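Local structure of phosphoserine phosphatase (4AP9) at residues D15-L20 with L100-F105; D22-R27 with E40-G45; E76-S81 with E110-L115. The protein probably hydrolyses L-phosphoserine to L-serine and phosphate, the last step of serine biosynthesis, with magnesium as cofactor. All blocks are in the same frame, centred on the assembly; numbering follows the deposited sequence.

How the interactions relate
The three contacts illustrate how the chemistry of a contact follows its place in the fold. Interaction 1 lies at the centre of the chain, where strands 11-15 and 97-102 run side by side, and joins a backbone bond to two waters and polar side chains. Interaction 2 pairs the first two helices of the insert after strand 11-15; it is partly buried and relies on charge. Interaction 3, also partly buried, is apolar and packs the loop before helix 82-93 on the one after strand 97-102. F112 of interaction 3 reaches I16 and L20 of interaction 1, F23 of interaction 2 packs on V78 of interaction 3, and F25 of interaction 2 meets F105 of interaction 1.

Interaction 1 (D15-L20 with L100-F105); sequences DIEGTL and LISGSF
I16, just past strand 11-15, donates to I101 of the neighbouring parallel strand through one nearly straight backbone bond, I16 N to I101 O, 2.9 Å, with 170° at the hydrogen. Beside this bond the packing is close and apolar: I16 CD1 lies 4.1 Å from L100 CB, the two side chains crossing at about a right angle, and L20 CD1 reaches L100 CD2 at 4.2 Å.

The other side is looser and held by water. One water, water 1, makes four bonds: it donates to D15 OD1 (2.7 Å) and to E17 OE1, and accepts from E17 N and from the hydroxyl of S102 (OG, 2.9 Å). A second, water 2, links E17 OE1 with G103 N. S102 OG, anti to its backbone N (chi1 179°), also accepts from S104 N at 3.0 Å, forming an ST turn that fixes the hydroxyl where it can donate to water 1. E17 OE2 rests 3.7 Å from S104 CB, while D15 OD2 is paired with K141.

The segment D15-T19 resembles the first sequence motif of haloacid dehalogenase hydrolases, with E17 at the position usually held by the second aspartate, and S102 fits the second motif. As in relatives, D15 is probably the aspartate that takes up the phosphoryl group. Water thus bridges the carboxylates of D15 and E17 to S102 OG and G103 N, so the polar side is joined through solvent where the I16 and L100 side is direct apolar packing.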
ATOM      1  N   ASP A  15      13.768  17.910  17.796  1.00 12.28           N
ATOM      2  CA  ASP A  15      12.797  18.952  18.108  1.00 11.50           C
ATOM      3  C   ASP A  15      13.521  19.955  18.999  1.00 14.80           C
ATOM      4  O   ASP A  15      13.906  19.616  20.115  1.00 13.39           O
ATOM      5  CB  ASP A  15      11.584  18.353  18.821  1.00 12.96           C
ATOM      6  CG  ASP A  15      10.436  19.335  18.961  1.00 15.02           C
ATOM      7  OD1 ASP A  15      10.353  20.274  18.147  1.00 13.64           O
ATOM      8  OD2 ASP A  15       9.612  19.168  19.891  1.00 16.21           O
ATOM      9  N   ILE A  16      13.729  21.169  18.486  1.00 11.14           N
ATOM     10  CA  ILE A  16      14.622  22.159  19.085  1.00 11.84           C
ATOM     11  C   ILE A  16      14.270  22.531  20.524  1.00 13.49           C
ATOM     12  O   ILE A  16      15.129  22.525  21.401  1.00 14.94           O
ATOM     13  CB  ILE A  16      14.664  23.437  18.216  1.00 14.43           C
ATOM     14  CG1 ILE A  16      15.287  23.109  16.863  1.00 14.34           C
ATOM     15  CG2 ILE A  16      15.473  24.541  18.898  1.00 14.25           C
ATOM     16  CD1 ILE A  16      15.175  24.236  15.849  1.00 14.47           C
ATOM     17  N   GLU A  17      13.012  22.842  20.775  1.00 14.35           N
ATOM     18  CA  GLU A  17      12.641  23.352  22.094  1.00 12.99           C
ATOM     19  C   GLU A  17      12.740  22.288  23.170  1.00 15.68           C
ATOM     20  O   GLU A  17      12.160  21.217  23.053  1.00 15.94           O
ATOM     21  CB  GLU A  17      11.232  23.937  22.064  1.00 16.43           C
ATOM     22  CG  GLU A  17      11.078  25.080  21.081  1.00 14.69           C
ATOM     23  CD  GLU A  17       9.622  25.335  20.732  1.00 17.61           C
ATOM     24  OE1 GLU A  17       8.957  24.414  20.206  1.00 17.61           O
ATOM     25  OE2 GLU A  17       9.140  26.455  20.984  1.00 15.36           O
ATOM     26  N   GLY A  18      13.475  22.594  24.231  1.00 16.80           N
ATOM     27  CA  GLY A  18      13.615  21.655  25.334  1.00 15.34           C
ATOM     28  C   GLY A  18      14.698  20.616  25.102  1.00 18.18           C
ATOM     29  O   GLY A  18      14.931  19.756  25.948  1.00 20.22           O
ATOM     30  N   THR A  19      15.363  20.684  23.954  1.00 16.09           N
ATOM     31  CA  THR A  19      16.535  19.855  23.720  1.00 15.85           C
ATOM     32  C   THR A  19      17.756  20.741  23.530  1.00 17.30           C
ATOM     33  O   THR A  19      18.720  20.631  24.290  1.00 16.80           O
ATOM     34  CB  THR A  19      16.375  18.941  22.495  1.00 15.90           C
ATOM     35  OG1 THR A  19      16.233  19.752  21.322  1.00 18.47           O
ATOM     36  CG2 THR A  19      15.142  18.030  22.656  1.00 15.67           C
ATOM     37  N   LEU A  20      17.706  21.627  22.530  1.00 15.84           N
ATOM     38  CA  LEU A  20      18.839  22.502  22.226  1.00 13.98           C
ATOM     39  C   LEU A  20      18.750  23.871  22.890  1.00 17.36           C
ATOM     40  O   LEU A  20      19.776  24.526  23.095  1.00 18.35           O
ATOM     41  CB  LEU A  20      18.993  22.689  20.713  1.00 12.58           C
ATOM     42  CG  LEU A  20      19.131  21.436  19.842  1.00 14.86           C
ATOM     43  CD1 LEU A  20      19.370  21.846  18.393  1.00 16.83           C
ATOM     44  CD2 LEU A  20      20.266  20.544  20.344  1.00 19.56           C
ATOM     45  N   LEU A 100      16.654  19.560  12.025  1.00 12.51           N
ATOM     46  CA  LEU A 100      16.180  20.304  13.184  1.00 11.80           C
ATOM     47  C   LEU A 100      14.775  20.784  12.886  1.00 13.83           C
ATOM     48  O   LEU A 100      14.525  21.349  11.824  1.00 16.46           O
ATOM     49  CB  LEU A 100      17.101  21.499  13.460  1.00 12.15           C
ATOM     50  CG  LEU A 100      18.590  21.235  13.678  1.00 16.18           C
ATOM     51  CD1 LEU A 100      19.263  22.490  14.206  1.00 19.98           C
ATOM     52  CD2 LEU A 100      18.842  20.080  14.628  1.00 14.75           C
ATOM     53  N   ILE A 101      13.845  20.560  13.808  1.00 12.94           N
ATOM     54  CA  ILE A 101      12.477  20.986  13.577  1.00 12.74           C
ATOM     55  C   ILE A 101      11.933  21.741  14.773  1.00 13.63           C
ATOM     56  O   ILE A 101      12.439  21.604  15.891  1.00 13.18           O
ATOM     57  CB  ILE A 101      11.540  19.790  13.249  1.00 11.85           C
ATOM     58  CG1 ILE A 101      11.404  18.823  14.432  1.00 11.12           C
ATOM     59  CG2 ILE A 101      12.063  19.009  12.053  1.00 15.39           C
ATOM     60  CD1 ILE A 101      10.436  17.684  14.148  1.00 17.99           C
ATOM     61  N   SER A 102      10.926  22.563  14.521  1.00 11.73           N
ATOM     62  CA  SER A 102      10.184  23.197  15.600  1.00 12.94           C
ATOM     63  C   SER A 102       8.816  23.641  15.100  1.00 14.31           C
ATOM     64  O   SER A 102       8.651  23.939  13.911  1.00 13.37           O
ATOM     65  CB  SER A 102      10.952  24.417  16.136  1.00 15.27           C
ATOM     66  OG  SER A 102      10.217  25.072  17.176  1.00 13.94           O
ATOM     67  N   GLY A 103       7.849  23.702  16.008  1.00 11.28           N
ATOM     68  CA  GLY A 103       6.547  24.281  15.703  1.00 12.13           C
ATOM     69  C   GLY A 103       6.515  25.785  15.943  1.00 13.97           C
ATOM     70  O   GLY A 103       5.499  26.443  15.692  1.00 13.27           O
ATOM     71  N   SER A 104       7.627  26.322  16.444  1.00 13.19           N
ATOM     72  CA  SER A 104       7.768  27.761  16.623  1.00 11.94           C
ATOM     73  C   SER A 104       8.316  28.387  15.342  1.00 13.30           C
ATOM     74  O   SER A 104       8.496  27.696  14.327  1.00 10.92           O
ATOM     75  CB  SER A 104       8.805  28.096  17.704  1.00 15.73           C
ATOM     76  OG  SER A 104       8.716  29.472  18.088  1.00 14.74           O
ATOM     77  N   PHE A 105       8.590  29.689  15.412  1.00 11.95           N
ATOM     78  CA  PHE A 105       8.945  30.490  14.239  1.00 10.68           C
ATOM     79  C   PHE A 105      10.396  30.435  13.763  1.00 14.27           C
ATOM     80  O   PHE A 105      11.324  30.609  14.552  1.00 12.50           O
ATOM     81  CB  PHE A 105       8.542  31.941  14.552  1.00 13.44           C
ATOM     82  CG  PHE A 105       7.075  32.113  14.839  1.00 13.85           C
ATOM     83  CD1 PHE A 105       6.160  32.211  13.809  1.00 13.45           C
ATOM     84  CD2 PHE A 105       6.605  32.175  16.145  1.00 12.74           C
ATOM     85  CE1 PHE A 105       4.821  32.361  14.067  1.00 14.10           C
ATOM     86  CE2 PHE A 105       5.258  32.330  16.404  1.00 12.25           C
ATOM     87  CZ  PHE A 105       4.364  32.417  15.368  1.00 14.19           C
TER
HETATM   88  O   HOH W   1      10.810  22.834  18.967  1.00 15.07           O
HETATM   89  O   HOH W   2       7.207  23.266  18.748  1.00 14.62           O

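Interaction 2 (D22-R27 with E40-G45); sequences DFEFWR and ELLEKG
The guanidinium of R27 has L42 CD2 over the centre of one face, 3.6 Å above the plane, and the carboxylates of E24 and E43 in plane at its edges. These three charged residues form a salt-bridge network between the start of helix 25-33, with its N-cap residue E24, and helix 36-47, the first pair of the helical cap that haloacid dehalogenase enzymes of this type insert after their first core strand. The indole of W26 is covered on one face by F25 CD2, which lies over its centre, and W26 is also in cation-pi contact with R59.

L42 supplies the apolar part of the contact. Its CG stands anti to the backbone N (chi1 176°), and chi2 of 62° then sets the methyls: CD2 packs 3.7 Å from R27 CG as well as over the guanidinium, and touches W26 CB at 4.2 Å. The R27 side chain is extended as far as NE, and L42 crosses it at about a right angle.

Charge then fixes the turn of the guanidinium, which is gripped on two edges, by E24 at NE and by E43 at NH1 and NH2. NE donates to E24 OE1 at 2.8 Å, arriving from above that carboxylate plane, and the same oxygen is also bonded by Y160 OH. E39 is a further salt-bridge partner of NH1, and the positive charge is probably well compensated. Toward helix 36-47 both terminal nitrogens converge on a single oxygen, R27 NH1 to E43 OE2 at 2.8 Å and R27 NH2 to E43 OE2 at 2.9 Å, from the same face of a carboxylate turned 53° from the guanidinium plane.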
ATOM      1  N   ASP A  22      16.354  26.325  25.967  1.00 21.11           N
ATOM      2  CA  ASP A  22      15.225  26.416  26.879  1.00 22.23           C
ATOM      3  C   ASP A  22      14.381  27.659  26.619  1.00 20.41           C
ATOM      4  O   ASP A  22      13.495  27.966  27.403  1.00 17.15           O
ATOM      5  CB  ASP A  22      15.642  26.305  28.350  1.00 30.01           C
ATOM      6  CG  ASP A  22      16.739  27.266  28.715  1.00 39.10           C
ATOM      7  OD1 ASP A  22      17.889  27.038  28.275  1.00 46.83           O
ATOM      8  OD2 ASP A  22      16.460  28.242  29.451  1.00 45.41           O
ATOM      9  N   PHE A  23      14.645  28.351  25.510  1.00 17.34           N
ATOM     10  CA  PHE A  23      13.793  29.473  25.110  1.00 16.54           C
ATOM     11  C   PHE A  23      12.404  29.008  24.677  1.00 17.77           C
ATOM     12  O   PHE A  23      12.256  28.074  23.883  1.00 16.19           O
ATOM     13  CB  PHE A  23      14.426  30.332  24.007  1.00 17.42           C
ATOM     14  CG  PHE A  23      13.554  31.482  23.587  1.00 17.94           C
ATOM     15  CD1 PHE A  23      13.321  32.538  24.452  1.00 17.43           C
ATOM     16  CD2 PHE A  23      12.923  31.482  22.349  1.00 17.71           C
ATOM     17  CE1 PHE A  23      12.496  33.593  24.085  1.00 15.85           C
ATOM     18  CE2 PHE A  23      12.090  32.533  21.978  1.00 18.10           C
ATOM     19  CZ  PHE A  23      11.888  33.591  22.844  1.00 16.89           C
ATOM     20  N   GLU A  24      11.384  29.663  25.220  1.00 14.98           N
ATOM     21  CA  GLU A  24      10.004  29.337  24.911  1.00 14.12           C
ATOM     22  C   GLU A  24       9.264  30.585  24.451  1.00 15.65           C
ATOM     23  O   GLU A  24       8.811  31.380  25.272  1.00 15.11           O
ATOM     24  CB  GLU A  24       9.327  28.737  26.138  1.00 14.85           C
ATOM     25  CG  GLU A  24       9.895  27.382  26.489  1.00 16.80           C
ATOM     26  CD  GLU A  24       9.187  26.749  27.658  1.00 17.35           C
ATOM     27  OE1 GLU A  24       8.090  26.187  27.451  1.00 17.94           O
ATOM     28  OE2 GLU A  24       9.733  26.828  28.778  1.00 19.07           O
ATOM     29  N   PHE A  25       9.150  30.744  23.135  1.00 13.69           N
ATOM     30  CA  PHE A  25       8.547  31.949  22.544  1.00 14.75           C
ATOM     31  C   PHE A  25       7.236  32.411  23.186  1.00 13.48           C
ATOM     32  O   PHE A  25       7.034  33.604  23.417  1.00 12.47           O
ATOM     33  CB  PHE A  25       8.327  31.745  21.040  1.00 12.57           C
ATOM     34  CG  PHE A  25       7.623  32.891  20.371  1.00 12.18           C
ATOM     35  CD1 PHE A  25       8.333  34.005  19.959  1.00 14.66           C
ATOM     36  CD2 PHE A  25       6.256  32.845  20.135  1.00 13.25           C
ATOM     37  CE1 PHE A  25       7.695  35.071  19.342  1.00 13.99           C
ATOM     38  CE2 PHE A  25       5.608  33.916  19.509  1.00 13.12           C
ATOM     39  CZ  PHE A  25       6.333  35.025  19.113  1.00 15.54           C
ATOM     40  N   TRP A  26       6.308  31.490  23.435  1.00 13.49           N
ATOM     41  CA  TRP A  26       5.023  31.912  23.983  1.00 14.67           C
ATOM     42  C   TRP A  26       5.091  32.405  25.444  1.00 13.68           C
ATOM     43  O   TRP A  26       4.355  33.331  25.829  1.00 10.85           O
ATOM     44  CB  TRP A  26       3.925  30.848  23.760  1.00 13.68           C
ATOM     45  CG  TRP A  26       3.564  30.694  22.291  1.00 14.57           C
ATOM     46  CD1 TRP A  26       3.794  29.600  21.495  1.00 16.87           C
ATOM     47  CD2 TRP A  26       2.957  31.685  21.439  1.00 14.71           C
ATOM     48  NE1 TRP A  26       3.335  29.837  20.216  1.00 13.81           N
ATOM     49  CE2 TRP A  26       2.835  31.110  20.153  1.00 14.34           C
ATOM     50  CE3 TRP A  26       2.498  32.987  21.646  1.00 13.71           C
ATOM     51  CZ2 TRP A  26       2.266  31.798  19.077  1.00 12.67           C
ATOM     52  CZ3 TRP A  26       1.934  33.674  20.571  1.00 15.79           C
ATOM     53  CH2 TRP A  26       1.829  33.074  19.300  1.00 14.68           C
ATOM     54  N   ARG A  27       5.970  31.802  26.240  1.00 13.41           N
ATOM     55  CA  ARG A  27       6.196  32.269  27.608  1.00 14.84           C
ATOM     56  C   ARG A  27       6.844  33.652  27.565  1.00 15.66           C
ATOM     57  O   ARG A  27       6.531  34.519  28.375  1.00 16.75           O
ATOM     58  CB  ARG A  27       7.074  31.293  28.390  1.00 15.52           C
ATOM     59  CG  ARG A  27       6.427  29.917  28.513  1.00 14.03           C
ATOM     60  CD  ARG A  27       7.176  28.992  29.453  1.00 15.99           C
ATOM     61  NE  ARG A  27       6.627  27.635  29.384  1.00 15.34           N
ATOM     62  CZ  ARG A  27       5.546  27.218  30.037  1.00 16.42           C
ATOM     63  NH1 ARG A  27       4.873  28.047  30.828  1.00 15.55           N
ATOM     64  NH2 ARG A  27       5.135  25.960  29.899  1.00 16.94           N
ATOM     65  N   GLU A  40      -1.321  30.630  29.785  1.00 16.09           N
ATOM     66  CA  GLU A  40      -2.357  29.707  30.216  1.00 17.30           C
ATOM     67  C   GLU A  40      -2.803  28.832  29.050  1.00 16.82           C
ATOM     68  O   GLU A  40      -2.964  27.629  29.194  1.00 15.11           O
ATOM     69  CB  GLU A  40      -3.551  30.464  30.779  1.00 16.89           C
ATOM     70  CG  GLU A  40      -4.645  29.555  31.287  1.00 14.61           C
ATOM     71  CD  GLU A  40      -5.750  30.318  31.991  1.00 19.72           C
ATOM     72  OE1 GLU A  40      -6.616  30.895  31.298  1.00 20.98           O
ATOM     73  OE2 GLU A  40      -5.740  30.351  33.237  1.00 22.19           O
ATOM     74  N   LEU A  41      -2.986  29.454  27.893  1.00 13.92           N
ATOM     75  CA  LEU A  41      -3.316  28.723  26.672  1.00 16.55           C
ATOM     76  C   LEU A  41      -2.229  27.719  26.311  1.00 15.91           C
ATOM     77  O   LEU A  41      -2.521  26.609  25.867  1.00 14.36           O
ATOM     78  CB  LEU A  41      -3.525  29.695  25.513  1.00 12.87           C
ATOM     79  CG  LEU A  41      -4.866  30.430  25.556  1.00 17.31           C
ATOM     80  CD1 LEU A  41      -4.867  31.547  24.531  1.00 16.38           C
ATOM     81  CD2 LEU A  41      -6.005  29.450  25.324  1.00 16.64           C
ATOM     82  N   LEU A  42      -0.971  28.111  26.495  1.00 13.88           N
ATOM     83  CA  LEU A  42       0.134  27.191  26.271  1.00 14.61           C
ATOM     84  C   LEU A  42       0.001  25.990  27.202  1.00 14.88           C
ATOM     85  O   LEU A  42       0.084  24.852  26.760  1.00 14.91           O
ATOM     86  CB  LEU A  42       1.490  27.880  26.482  1.00 14.26           C
ATOM     87  CG  LEU A  42       2.760  27.029  26.377  1.00 13.99           C
ATOM     88  CD1 LEU A  42       2.915  26.423  24.974  1.00 14.39           C
ATOM     89  CD2 LEU A  42       4.006  27.829  26.749  1.00 12.25           C
ATOM     90  N   GLU A  43      -0.218  26.252  28.488  1.00 13.51           N
ATOM     91  CA  GLU A  43      -0.310  25.169  29.467  1.00 14.12           C
ATOM     92  C   GLU A  43      -1.465  24.239  29.134  1.00 15.21           C
ATOM     93  O   GLU A  43      -1.336  23.018  29.229  1.00 17.21           O
ATOM     94  CB  GLU A  43      -0.466  25.729  30.884  1.00 17.34           C
ATOM     95  CG  GLU A  43       0.750  26.529  31.368  1.00 16.28           C
ATOM     96  CD  GLU A  43       1.941  25.654  31.708  1.00 19.84           C
ATOM     97  OE1 GLU A  43       1.780  24.414  31.763  1.00 23.74           O
ATOM     98  OE2 GLU A  43       3.046  26.200  31.924  1.00 23.94           O
ATOM     99  N   LYS A  44      -2.587  24.817  28.725  1.00 13.10           N
ATOM    100  CA  LYS A  44      -3.748  24.022  28.345  1.00 14.30           C
ATOM    101  C   LYS A  44      -3.425  23.158  27.123  1.00 16.70           C
ATOM    102  O   LYS A  44      -3.830  21.996  27.044  1.00 16.47           O
ATOM    103  CB  LYS A  44      -4.948  24.921  28.067  1.00 14.31           C
ATOM    104  CG  LYS A  44      -5.625  25.508  29.308  1.00 14.49           C
ATOM    105  CD  LYS A  44      -6.695  26.510  28.894  1.00 16.20           C
ATOM    106  CE  LYS A  44      -7.481  27.024  30.094  1.00 17.05           C
ATOM    107  NZ  LYS A  44      -8.539  27.961  29.662  1.00 17.10           N
ATOM    108  N   GLY A  45      -2.687  23.727  26.177  1.00 14.69           N
ATOM    109  CA  GLY A  45      -2.286  22.981  24.994  1.00 15.84           C
ATOM    110  C   GLY A  45      -1.361  21.825  25.337  1.00 17.18           C
ATOM    111  O   GLY A  45      -1.546  20.698  24.873  1.00 17.63           O
TER

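Interaction 3 (E76-S81 with E110-L115); sequences EKVNVS and EPFKEL
V78 and V80 present methyl groups to P111, F112 and L115, and apolar packing carries the contact. V78 CG1, anti to its backbone N (chi1 177°), lies 3.4 Å from F112 CE2 and 3.7 Å from P111 CG, the valine and proline crossing at about a right angle. V80 divides its two methyls: CG2 touches F112 CD1 at 4.0 Å, while CG1 meets L115 CD2 tip to tip at 4.0 Å. The ring of F112 is thus approached obliquely by a methyl from each valine. An alanine in place of this phenylalanine would probably open a gap beside V78 CG1 and V80 CG2 and leave I16 and L20 without the ring that packs on them.

A second group sets carbon against backbone oxygen. V78 O comes within 3.3 Å of P111 CG, and V80 CG2 within 3.3 Å of P111 O. N79 O comes obliquely to F112 CZ.

Polar bonds lie at the margins. S81 OG caps A84 N at the start of helix 82-93, and K113 forms a salt bridge with E114 of the second subunit, placing this margin at a subunit interface.

The arrangement belongs to the Rossmann-like core of the haloacid dehalogenase fold: the chain before helix 82-93 packs on the connection between the parallel strands 97-102 and 118-127.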
ATOM      1  N   GLU A  76      17.439  37.199  20.349  1.00 20.28           N
ATOM      2  CA  GLU A  76      18.542  37.459  21.267  1.00 21.48           C
ATOM      3  C   GLU A  76      18.593  36.458  22.431  1.00 22.72           C
ATOM      4  O   GLU A  76      19.639  36.273  23.055  1.00 25.67           O
ATOM      5  CB  GLU A  76      18.464  38.897  21.777  1.00 25.67           C
ATOM      6  CG  GLU A  76      18.676  39.915  20.663  1.00 27.26           C
ATOM      7  CD  GLU A  76      18.452  41.341  21.105  1.00 31.81           C
ATOM      8  OE1 GLU A  76      18.233  41.565  22.315  1.00 30.04           O
ATOM      9  OE2 GLU A  76      18.492  42.238  20.233  1.00 32.12           O
ATOM     10  N   LYS A  77      17.468  35.812  22.718  1.00 19.99           N
ATOM     11  CA  LYS A  77      17.406  34.821  23.786  1.00 19.89           C
ATOM     12  C   LYS A  77      17.644  33.405  23.261  1.00 20.75           C
ATOM     13  O   LYS A  77      17.585  32.434  24.007  1.00 23.34           O
ATOM     14  CB  LYS A  77      16.061  34.890  24.511  1.00 20.91           C
ATOM     15  CG  LYS A  77      15.944  36.051  25.481  1.00 23.28           C
ATOM     16  CD  LYS A  77      14.773  35.854  26.444  1.00 21.55           C
ATOM     17  CE  LYS A  77      14.689  36.975  27.462  1.00 23.23           C
ATOM     18  NZ  LYS A  77      13.768  36.626  28.594  1.00 26.47           N
ATOM     19  N   VAL A  78      17.914  33.298  21.971  1.00 18.44           N
ATOM     20  CA  VAL A  78      18.143  32.013  21.334  1.00 18.56           C
ATOM     21  C   VAL A  78      19.597  31.937  20.915  1.00 20.54           C
ATOM     22  O   VAL A  78      20.047  32.728  20.091  1.00 20.60           O
ATOM     23  CB  VAL A  78      17.265  31.872  20.075  1.00 16.22           C
ATOM     24  CG1 VAL A  78      17.545  30.556  19.366  1.00 17.89           C
ATOM     25  CG2 VAL A  78      15.788  32.019  20.440  1.00 17.72           C
ATOM     26  N   ASN A  79      20.339  30.991  21.478  1.00 21.76           N
ATOM     27  CA  ASN A  79      21.757  30.872  21.155  1.00 22.56           C
ATOM     28  C   ASN A  79      22.163  29.415  20.985  1.00 21.72           C
ATOM     29  O   ASN A  79      21.663  28.549  21.692  1.00 22.04           O
ATOM     30  CB  ASN A  79      22.604  31.552  22.240  1.00 25.01           C
ATOM     31  CG  ASN A  79      22.109  32.968  22.570  1.00 29.73           C
ATOM     32  OD1 ASN A  79      22.347  33.917  21.814  1.00 33.80           O
ATOM     33  ND2 ASN A  79      21.416  33.111  23.705  1.00 28.84           N
ATOM     34  N   VAL A  80      23.046  29.145  20.027  1.00 20.04           N
ATOM     35  CA  VAL A  80      23.601  27.802  19.858  1.00 19.62           C
ATOM     36  C   VAL A  80      24.707  27.578  20.877  1.00 21.34           C
ATOM     37  O   VAL A  80      25.806  28.105  20.732  1.00 21.46           O
ATOM     38  CB  VAL A  80      24.188  27.625  18.459  1.00 23.08           C
ATOM     39  CG1 VAL A  80      24.759  26.227  18.291  1.00 21.43           C
ATOM     40  CG2 VAL A  80      23.127  27.923  17.415  1.00 20.67           C
ATOM     41  N   SER A  81      24.410  26.796  21.910  1.00 21.10           N
ATOM     42  CA  SER A  81      25.380  26.523  22.968  1.00 22.01           C
ATOM     43  C   SER A  81      26.459  25.557  22.494  1.00 20.94           C
ATOM     44  O   SER A  81      26.287  24.861  21.493  1.00 19.95           O
ATOM     45  CB  SER A  81      24.674  25.938  24.188  1.00 22.74           C
ATOM     46  OG  SER A  81      24.200  24.629  23.907  1.00 19.87           O
ATOM     47  N   GLU A 110      16.247  31.457  14.112  1.00 18.19           N
ATOM     48  CA  GLU A 110      17.263  31.698  13.101  1.00 19.91           C
ATOM     49  C   GLU A 110      18.686  31.226  13.475  1.00 20.68           C
ATOM     50  O   GLU A 110      19.425  30.728  12.617  1.00 18.57           O
ATOM     51  CB  GLU A 110      17.234  33.179  12.716  1.00 20.96           C
ATOM     52  CG  GLU A 110      18.124  33.530  11.557  1.00 25.95           C
ATOM     53  CD  GLU A 110      19.530  33.842  11.996  1.00 32.40           C
ATOM     54  OE1 GLU A 110      19.752  33.974  13.224  1.00 31.15           O
ATOM     55  OE2 GLU A 110      20.413  33.945  11.115  1.00 36.33           O
ATOM     56  N   PRO A 111      19.079  31.365  14.753  1.00 19.45           N
ATOM     57  CA  PRO A 111      20.432  30.891  15.080  1.00 19.16           C
ATOM     58  C   PRO A 111      20.686  29.405  14.746  1.00 19.60           C
ATOM     59  O   PRO A 111      21.834  29.014  14.535  1.00 19.32           O
ATOM     60  CB  PRO A 111      20.538  31.147  16.598  1.00 18.66           C
ATOM     61  CG  PRO A 111      19.598  32.281  16.856  1.00 19.67           C
ATOM     62  CD  PRO A 111      18.450  32.084  15.879  1.00 19.96           C
ATOM     63  N   PHE A 112      19.628  28.599  14.678  1.00 17.41           N
ATOM     64  CA  PHE A 112      19.758  27.172  14.401  1.00 17.63           C
ATOM     65  C   PHE A 112      19.618  26.843  12.913  1.00 18.77           C
ATOM     66  O   PHE A 112      19.722  25.687  12.520  1.00 17.99           O
ATOM     67  CB  PHE A 112      18.687  26.397  15.168  1.00 14.77           C
ATOM     68  CG  PHE A 112      18.858  26.431  16.651  1.00 16.87           C
ATOM     69  CD1 PHE A 112      19.824  25.650  17.261  1.00 17.29           C
ATOM     70  CD2 PHE A 112      18.048  27.231  17.442  1.00 17.02           C
ATOM     71  CE1 PHE A 112      19.980  25.671  18.631  1.00 16.44           C
ATOM     72  CE2 PHE A 112      18.211  27.258  18.808  1.00 15.87           C
ATOM     73  CZ  PHE A 112      19.178  26.468  19.402  1.00 14.80           C
ATOM     74  N   LYS A 113      19.375  27.865  12.095  1.00 18.08           N
ATOM     75  CA  LYS A 113      18.977  27.673  10.699  1.00 19.78           C
ATOM     76  C   LYS A 113      19.995  26.864   9.886  1.00 21.54           C
ATOM     77  O   LYS A 113      19.626  26.109   8.990  1.00 20.61           O
ATOM     78  CB  LYS A 113      18.766  29.046  10.058  1.00 24.98           C
ATOM     79  CG  LYS A 113      18.148  29.062   8.673  1.00 29.76           C
ATOM     80  CD  LYS A 113      18.154  30.502   8.169  1.00 33.42           C
ATOM     81  CE  LYS A 113      17.146  30.743   7.053  1.00 42.95           C
ATOM     82  NZ  LYS A 113      16.933  32.209   6.806  1.00 40.94           N
ATOM     83  N   GLU A 114      21.277  27.036  10.187  1.00 21.45           N
ATOM     84  CA  GLU A 114      22.324  26.384   9.402  1.00 23.00           C
ATOM     85  C   GLU A 114      23.091  25.337  10.196  1.00 21.90           C
ATOM     86  O   GLU A 114      24.099  24.796   9.719  1.00 19.93           O
ATOM     87  CB  GLU A 114      23.306  27.421   8.861  1.00 25.68           C
ATOM     88  CG  GLU A 114      22.657  28.544   8.079  1.00 30.14           C
ATOM     89  CD  GLU A 114      22.080  28.076   6.761  1.00 34.12           C
ATOM     90  OE1 GLU A 114      22.345  26.917   6.361  1.00 38.26           O
ATOM     91  OE2 GLU A 114      21.354  28.867   6.125  1.00 40.73           O
ATOM     92  N   LEU A 115      22.618  25.046  11.403  1.00 16.02           N
ATOM     93  CA  LEU A 115      23.344  24.139  12.276  1.00 19.48           C
ATOM     94  C   LEU A 115      23.225  22.699  11.786  1.00 17.30           C
ATOM     95  O   LEU A 115      24.207  21.968  11.747  1.00 18.82           O
ATOM     96  CB  LEU A 115      22.848  24.257  13.715  1.00 16.53           C
ATOM     97  CG  LEU A 115      23.559  23.335  14.704  1.00 18.65           C
ATOM     98  CD1 LEU A 115      25.050  23.653  14.775  1.00 19.66           C
ATOM     99  CD2 LEU A 115      22.942  23.461  16.078  1.00 17.22           C
TER